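Side-chain contacts in fasciclin I (Drosophila melanogaster, PDB 1O70), which mediates adhesion between neural cells and is represented here by the third and fourth FAS1 domains of a probably GPI-anchored protein: residues A[40-45]-A[79-84]; A[86-91]-A[137-142]; A[205-208]-A[214-217]. All blocks are in the same frame, centred on the assembly; numbering follows the deposited sequence.

Overall arrangement
Contacts 1 and 2 both belong to the third FAS1 domain and reach the same mixed sheet, their centres about 15 Å apart. Contact 3 lies in the fourth FAS1 domain, its centre about 42 Å from that of contact 1 and about 39 Å from that of contact 2. Contact 1 sets a helix end against the edge strand 81-82; it is partly buried and made by carbon alone, a lysine's included. Contact 2 joins strand 131-141 to the start of helix 88-94, the helix that follows strand 81-82. It lies at the surface and depends on a carboxylate and a water. Contact 3, partly buried, joins two successive helices without any hydrogen bond, through an imidazole face.

Contact 1: A[40-45]-A[79-84]; sequences DDINSL and MHIIKD
Leu45 and Lys83 meet through carbon alone: the lysine brings its CG to the leucine, while its ammonium end leads away from segment 40-45. Leu45 CD2 lies 3.9 Å from Lys83 CG. Leu45 CD1 is barely farther, at 4.1 Å from Lys83 CG, which places both leucine methyls beside one methylene. The two side chains run across each other at about a right angle. Beyond CG the lysine chain bends, with chi2 at 147° and chi3 at 66°, and its aliphatic base is what serves the contact. Lys83 is also the centre of an inverse gamma turn, just past strand 81-82.

The more buried half is a pair of isoleucines, again crossing at about a right angle. Ile42 CD1 approaches Ile81 CD1 to 3.5 Å, a methyl-to-methyl meeting. The same Ile81 methyl also rests on Ile42 CG1. Ile42 is extended at its second torsion (chi2 -177°), which lengthens the chain so that CD1 reaches Ile81. Leu45 CD1 joins the two halves loosely, 4.4 Å from Ile81 CG2. The turn that presents Leu45 is held by its own backbone, Leu45 N donating to Ile42 O at 3.3 Å.

Around the pair, Ile42 also touches Ile31 and Ile81 touches Phe27, both on helix 21-33. Ile82 points the other way, onto Thr49 and Leu51 of strand 48-53. The contact therefore joins the end of helix 37-43 to the edge strand of the sheet of the third FAS1 domain. No hydrogen bond passes between the segments, and the 195 Å² buried there comes mainly from hydrocarbon, which suggests an attachment that rests mainly on apolar burial, with the lysine charge kept at its margin.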
# COMPACT_ATOMS: atom_id res chain seq x y z
N ASP A 40 -21.60 6.14 13.75
CA ASP A 40 -22.82 5.50 13.27
C ASP A 40 -22.54 4.21 12.53
O ASP A 40 -23.21 3.20 12.74
CB ASP A 40 -23.60 6.45 12.35
CG ASP A 40 -24.26 7.59 13.11
OD1 ASP A 40 -24.81 7.31 14.21
OD2 ASP A 40 -24.24 8.74 12.60
N ASP A 41 -21.56 4.25 11.63
CA ASP A 41 -21.19 3.07 10.86
C ASP A 41 -20.65 1.96 11.75
O ASP A 41 -20.94 0.78 11.54
CB ASP A 41 -20.15 3.44 9.80
CG ASP A 41 -20.72 4.37 8.74
OD1 ASP A 41 -21.84 4.10 8.26
OD2 ASP A 41 -20.04 5.35 8.39
N ILE A 42 -19.87 2.35 12.76
CA ILE A 42 -19.30 1.39 13.69
C ILE A 42 -20.40 0.63 14.41
O ILE A 42 -20.38 -0.60 14.47
CB ILE A 42 -18.41 2.09 14.74
CG1 ILE A 42 -17.21 2.74 14.05
CG2 ILE A 42 -17.96 1.09 15.80
CD1 ILE A 42 -16.22 3.39 14.99
N ASN A 43 -21.37 1.37 14.95
CA ASN A 43 -22.47 0.74 15.67
C ASN A 43 -23.48 0.03 14.78
O ASN A 43 -24.34 -0.68 15.27
CB ASN A 43 -23.18 1.78 16.55
CG ASN A 43 -22.32 2.23 17.71
OD1 ASN A 43 -21.54 1.44 18.27
ND2 ASN A 43 -22.46 3.49 18.11
N SER A 44 -23.37 0.21 13.47
CA SER A 44 -24.31 -0.46 12.58
C SER A 44 -23.69 -1.75 12.05
O SER A 44 -24.20 -2.33 11.09
CB SER A 44 -24.71 0.43 11.41
OG SER A 44 -23.84 0.22 10.31
N LEU A 45 -22.60 -2.20 12.65
CA LEU A 45 -21.94 -3.42 12.20
C LEU A 45 -22.21 -4.58 13.15
O LEU A 45 -22.20 -4.42 14.37
CB LEU A 45 -20.42 -3.20 12.09
CG LEU A 45 -19.93 -2.27 10.98
CD1 LEU A 45 -18.48 -1.90 11.21
CD2 LEU A 45 -20.12 -2.95 9.63
N MET A 79 -10.51 3.63 7.69
CA MET A 79 -9.66 2.52 7.33
C MET A 79 -9.10 1.79 8.55
O MET A 79 -8.50 0.72 8.42
CB MET A 79 -8.52 2.96 6.39
CG MET A 79 -7.55 3.94 6.97
SD MET A 79 -6.16 4.29 5.84
CE MET A 79 -6.98 5.33 4.60
N HIS A 80 -9.31 2.36 9.74
CA HIS A 80 -8.85 1.73 10.98
C HIS A 80 -9.98 0.85 11.51
O HIS A 80 -9.84 0.23 12.56
CB HIS A 80 -8.51 2.76 12.05
CG HIS A 80 -7.19 3.44 11.85
ND1 HIS A 80 -7.04 4.55 11.04
CD2 HIS A 80 -5.98 3.21 12.40
CE1 HIS A 80 -5.79 4.97 11.11
NE2 HIS A 80 -5.12 4.17 11.93
N ILE A 81 -11.10 0.81 10.79
CA ILE A 81 -12.27 0.03 11.21
C ILE A 81 -12.60 -1.17 10.31
O ILE A 81 -13.20 -1.03 9.24
CB ILE A 81 -13.53 0.93 11.30
CG1 ILE A 81 -13.26 2.16 12.17
CG2 ILE A 81 -14.68 0.14 11.90
CD1 ILE A 81 -14.36 3.21 12.08
N ILE A 82 -12.22 -2.35 10.78
CA ILE A 82 -12.44 -3.60 10.07
C ILE A 82 -13.85 -4.17 10.24
O ILE A 82 -14.28 -4.49 11.35
CB ILE A 82 -11.43 -4.65 10.55
CG1 ILE A 82 -10.01 -4.17 10.25
CG2 ILE A 82 -11.73 -5.99 9.89
CD1 ILE A 82 -8.95 -4.83 11.05
N LYS A 83 -14.55 -4.34 9.13
CA LYS A 83 -15.90 -4.88 9.16
C LYS A 83 -15.87 -6.39 9.41
O LYS A 83 -16.30 -7.18 8.57
CB LYS A 83 -16.61 -4.57 7.84
CG LYS A 83 -16.82 -3.07 7.61
CD LYS A 83 -16.74 -2.68 6.14
CE LYS A 83 -17.88 -3.27 5.33
NZ LYS A 83 -17.71 -2.99 3.87
N ASP A 84 -15.37 -6.79 10.58
CA ASP A 84 -15.26 -8.20 10.94
C ASP A 84 -14.72 -8.40 12.36
O ASP A 84 -14.21 -7.46 12.97
CB ASP A 84 -14.38 -8.90 9.89
CG ASP A 84 -14.12 -10.36 10.21
OD1 ASP A 84 -15.02 -11.05 10.74
OD2 ASP A 84 -13.01 -10.84 9.89

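Contact 2: A[86-91]-A[137-142]; sequences LNVDKI and QADVAQ
Val88 sets CG1 anti to its backbone N (chi1 177°), which leaves CG2 anti to the carbonyl carbon and against the carboxylate of Asp139. Asp139 holds CG anti to its own carbonyl carbon (chi1 -65°), and from there the acid reaches the helix start. Asp139 OD2 accepts from Val88 N at 2.9 Å, using its syn lone pair. The bond is nearly straight, with an N-H...acceptor angle of 166°. The other oxygen acts through water: Asp139 OD1 receives a hydrogen bond at 2.7 Å from water 1, which in turn accepts from Asp89 N at 2.9 Å. One carboxylate thus serves two consecutive backbone amides, directly and by a bridge. Its negative charge at this helix end would probably interact favourably with the helix dipole.

Apolar contact completes the join, Val88 CG2 lying 3.7 Å from Ala138 CB. On the strand side, Ala138 and Asp139 also touch His148 of strand 145-150, whose NE2 is hydrogen-bonded to Leu86 O. Asn87 occupies the N-cap position of helix 88-94. The whole is a helix N-terminus served by an acidic side chain from a neighbouring strand, here tying helix 88-94 to the sheet of the third FAS1 domain.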
# COMPACT_ATOMS: atom_id res chain seq x y z
N LEU A 86 -11.92 -9.80 14.28
CA LEU A 86 -10.57 -10.31 14.08
C LEU A 86 -9.59 -10.21 15.24
O LEU A 86 -9.16 -9.12 15.59
CB LEU A 86 -9.92 -9.63 12.88
CG LEU A 86 -10.37 -9.98 11.46
CD1 LEU A 86 -9.52 -9.20 10.45
CD2 LEU A 86 -10.23 -11.47 11.24
N ASN A 87 -9.23 -11.36 15.80
CA ASN A 87 -8.24 -11.39 16.88
C ASN A 87 -6.98 -12.05 16.31
O ASN A 87 -7.02 -12.60 15.21
CB ASN A 87 -8.76 -12.18 18.08
CG ASN A 87 -9.13 -13.61 17.73
OD1 ASN A 87 -9.52 -14.39 18.59
ND2 ASN A 87 -9.02 -13.96 16.46
N VAL A 88 -5.89 -11.99 17.06
CA VAL A 88 -4.64 -12.59 16.60
C VAL A 88 -4.81 -13.98 15.99
O VAL A 88 -4.31 -14.23 14.89
CB VAL A 88 -3.62 -12.69 17.74
CG1 VAL A 88 -2.37 -13.38 17.24
CG2 VAL A 88 -3.28 -11.29 18.24
N ASP A 89 -5.50 -14.88 16.69
CA ASP A 89 -5.68 -16.23 16.17
C ASP A 89 -6.33 -16.25 14.80
O ASP A 89 -5.85 -16.93 13.89
CB ASP A 89 -6.51 -17.09 17.14
CG ASP A 89 -5.78 -17.41 18.43
OD1 ASP A 89 -4.52 -17.49 18.40
OD2 ASP A 89 -6.46 -17.59 19.47
N LYS A 90 -7.43 -15.52 14.65
CA LYS A 90 -8.14 -15.48 13.38
C LYS A 90 -7.24 -14.91 12.27
O LYS A 90 -7.27 -15.39 11.14
CB LYS A 90 -9.43 -14.66 13.52
CG LYS A 90 -10.34 -14.70 12.29
CD LYS A 90 -10.92 -16.09 12.08
CE LYS A 90 -11.64 -16.21 10.74
NZ LYS A 90 -12.16 -17.61 10.55
N ILE A 91 -6.45 -13.89 12.60
CA ILE A 91 -5.55 -13.29 11.64
C ILE A 91 -4.52 -14.32 11.18
O ILE A 91 -4.26 -14.46 9.98
CB ILE A 91 -4.83 -12.05 12.24
CG1 ILE A 91 -5.86 -10.99 12.63
CG2 ILE A 91 -3.87 -11.44 11.22
CD1 ILE A 91 -5.27 -9.81 13.37
N GLN A 137 -0.32 -3.97 21.22
CA GLN A 137 -1.26 -4.48 22.21
C GLN A 137 -2.41 -5.10 21.43
O GLN A 137 -3.02 -4.44 20.59
CB GLN A 137 -1.77 -3.35 23.10
CG GLN A 137 -3.00 -3.70 23.92
CD GLN A 137 -2.82 -3.46 25.41
OE1 GLN A 137 -3.78 -3.19 26.12
NE2 GLN A 137 -1.57 -3.57 25.88
N ALA A 138 -2.69 -6.36 21.70
CA ALA A 138 -3.73 -7.04 20.95
C ALA A 138 -4.85 -7.67 21.75
O ALA A 138 -4.86 -7.64 22.98
CB ALA A 138 -3.07 -8.11 20.06
N ASP A 139 -5.80 -8.23 21.02
CA ASP A 139 -6.92 -8.95 21.60
C ASP A 139 -7.64 -8.24 22.75
O ASP A 139 -7.93 -8.86 23.77
CB ASP A 139 -6.44 -10.33 22.07
CG ASP A 139 -6.00 -11.22 20.92
OD1 ASP A 139 -5.28 -12.21 21.18
OD2 ASP A 139 -6.38 -10.91 19.76
N VAL A 140 -7.92 -6.96 22.59
CA VAL A 140 -8.65 -6.25 23.63
C VAL A 140 -10.12 -6.55 23.30
O VAL A 140 -10.65 -6.08 22.29
CB VAL A 140 -8.36 -4.72 23.58
CG1 VAL A 140 -9.27 -3.97 24.56
CG2 VAL A 140 -6.90 -4.45 23.94
N ALA A 141 -10.78 -7.34 24.15
CA ALA A 141 -12.16 -7.73 23.91
C ALA A 141 -13.16 -6.60 23.74
O ALA A 141 -13.02 -5.52 24.33
CB ALA A 141 -12.64 -8.66 25.01
N GLN A 142 -14.16 -6.86 22.91
CA GLN A 142 -15.24 -5.91 22.64
C GLN A 142 -16.53 -6.70 22.44
O GLN A 142 -16.51 -7.91 22.27
CB GLN A 142 -14.94 -5.06 21.39
CG GLN A 142 -13.73 -4.15 21.52
CD GLN A 142 -13.98 -2.95 22.43
OE1 GLN A 142 -14.61 -1.97 22.03
NE2 GLN A 142 -13.50 -3.03 23.67
O HOH W 1 -5.98 -14.14 19.46

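Contact 3: A[205-208]-A[214-217]; sequences QKTE and AHKK
The aromatic part of the contact is a CH-pi interaction, with Glu208 CG over one face of the His215 ring. That carbon stands 3.5 Å from the ring centroid, 21° off the normal and displaced toward the rim. Van der Waals packing extends it: Glu208 CB lies 3.6 Å from His215 CD2, and Thr207 CB reaches the same CD2 only loosely, at 4.4 Å. His215 places CG anti to the backbone N (chi1 176°), which sends the imidazole across to helix 201-210.

The charged groups are near but not in contact. The carboxylate of Glu208 is turned almost perpendicular to the ring, at 81°, and its OE1 stays 4.9 Å from His215 ND1. With an alanine in place of His215, the methylenes of Glu208 would probably lose the flat surface they rest on, opening a gap between the helices.

Beyond the pair, His215 meets the ring of Phe219, and a sulfate ion, probably from the crystallisation liquor, lies about 4 Å from its side chain. Two successive helices, 201-210 and 212-218, thus pack in the helical part of the fourth FAS1 domain, the imidazole of one against the backbone and methylenes of Glu208 in the other.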
# COMPACT_ATOMS: atom_id res chain seq x y z
N GLN A 205 9.21 -13.49 -9.52
CA GLN A 205 9.43 -14.94 -9.47
C GLN A 205 8.79 -15.57 -10.70
O GLN A 205 9.33 -16.50 -11.29
CB GLN A 205 8.83 -15.54 -8.19
CG GLN A 205 9.52 -15.05 -6.92
CD GLN A 205 8.71 -15.31 -5.66
OE1 GLN A 205 8.91 -14.65 -4.63
NE2 GLN A 205 7.78 -16.26 -5.73
N LYS A 206 7.63 -15.04 -11.08
CA LYS A 206 6.95 -15.55 -12.26
C LYS A 206 7.80 -15.26 -13.50
O LYS A 206 7.90 -16.10 -14.40
CB LYS A 206 5.59 -14.90 -12.41
CG LYS A 206 4.58 -15.41 -11.40
CD LYS A 206 3.27 -14.66 -11.55
CE LYS A 206 2.23 -15.18 -10.58
NZ LYS A 206 0.95 -14.40 -10.69
N THR A 207 8.42 -14.09 -13.52
CA THR A 207 9.27 -13.69 -14.63
C THR A 207 10.49 -14.61 -14.70
O THR A 207 11.02 -14.86 -15.79
CB THR A 207 9.73 -12.24 -14.45
OG1 THR A 207 8.58 -11.38 -14.47
CG2 THR A 207 10.68 -11.83 -15.56
N GLU A 208 10.92 -15.11 -13.55
CA GLU A 208 12.06 -16.02 -13.51
C GLU A 208 11.70 -17.32 -14.24
O GLU A 208 12.55 -17.91 -14.90
CB GLU A 208 12.46 -16.32 -12.06
CG GLU A 208 13.87 -16.89 -11.90
CD GLU A 208 13.97 -18.37 -12.21
OE1 GLU A 208 15.11 -18.86 -12.45
OE2 GLU A 208 12.93 -19.06 -12.21
N ALA A 214 17.03 -13.96 -18.67
CA ALA A 214 16.84 -12.52 -18.62
C ALA A 214 16.60 -12.10 -17.17
O ALA A 214 16.95 -10.99 -16.77
CB ALA A 214 15.65 -12.11 -19.48
N HIS A 215 16.00 -12.99 -16.39
CA HIS A 215 15.74 -12.68 -15.00
C HIS A 215 17.05 -12.63 -14.23
O HIS A 215 17.24 -11.75 -13.38
CB HIS A 215 14.80 -13.72 -14.39
CG HIS A 215 14.55 -13.52 -12.93
ND1 HIS A 215 15.43 -13.96 -11.96
CD2 HIS A 215 13.54 -12.91 -12.27
CE1 HIS A 215 14.97 -13.64 -10.77
NE2 HIS A 215 13.83 -13.00 -10.92
N LYS A 216 17.96 -13.54 -14.53
CA LYS A 216 19.26 -13.55 -13.85
C LYS A 216 20.02 -12.28 -14.20
O LYS A 216 20.75 -11.76 -13.36
CB LYS A 216 20.09 -14.77 -14.27
CG LYS A 216 21.45 -14.81 -13.61
CD LYS A 216 22.40 -15.76 -14.32
CE LYS A 216 23.80 -15.69 -13.71
NZ LYS A 216 24.78 -16.51 -14.48
N LYS A 217 19.84 -11.79 -15.42
CA LYS A 217 20.52 -10.57 -15.88
C LYS A 217 20.02 -9.31 -15.18
O LYS A 217 20.82 -8.43 -14.85
CB LYS A 217 20.35 -10.38 -17.40
CG LYS A 217 21.21 -11.28 -18.30
CD LYS A 217 21.03 -10.84 -19.77
CE LYS A 217 21.88 -11.65 -20.75
NZ LYS A 217 21.57 -13.11 -20.73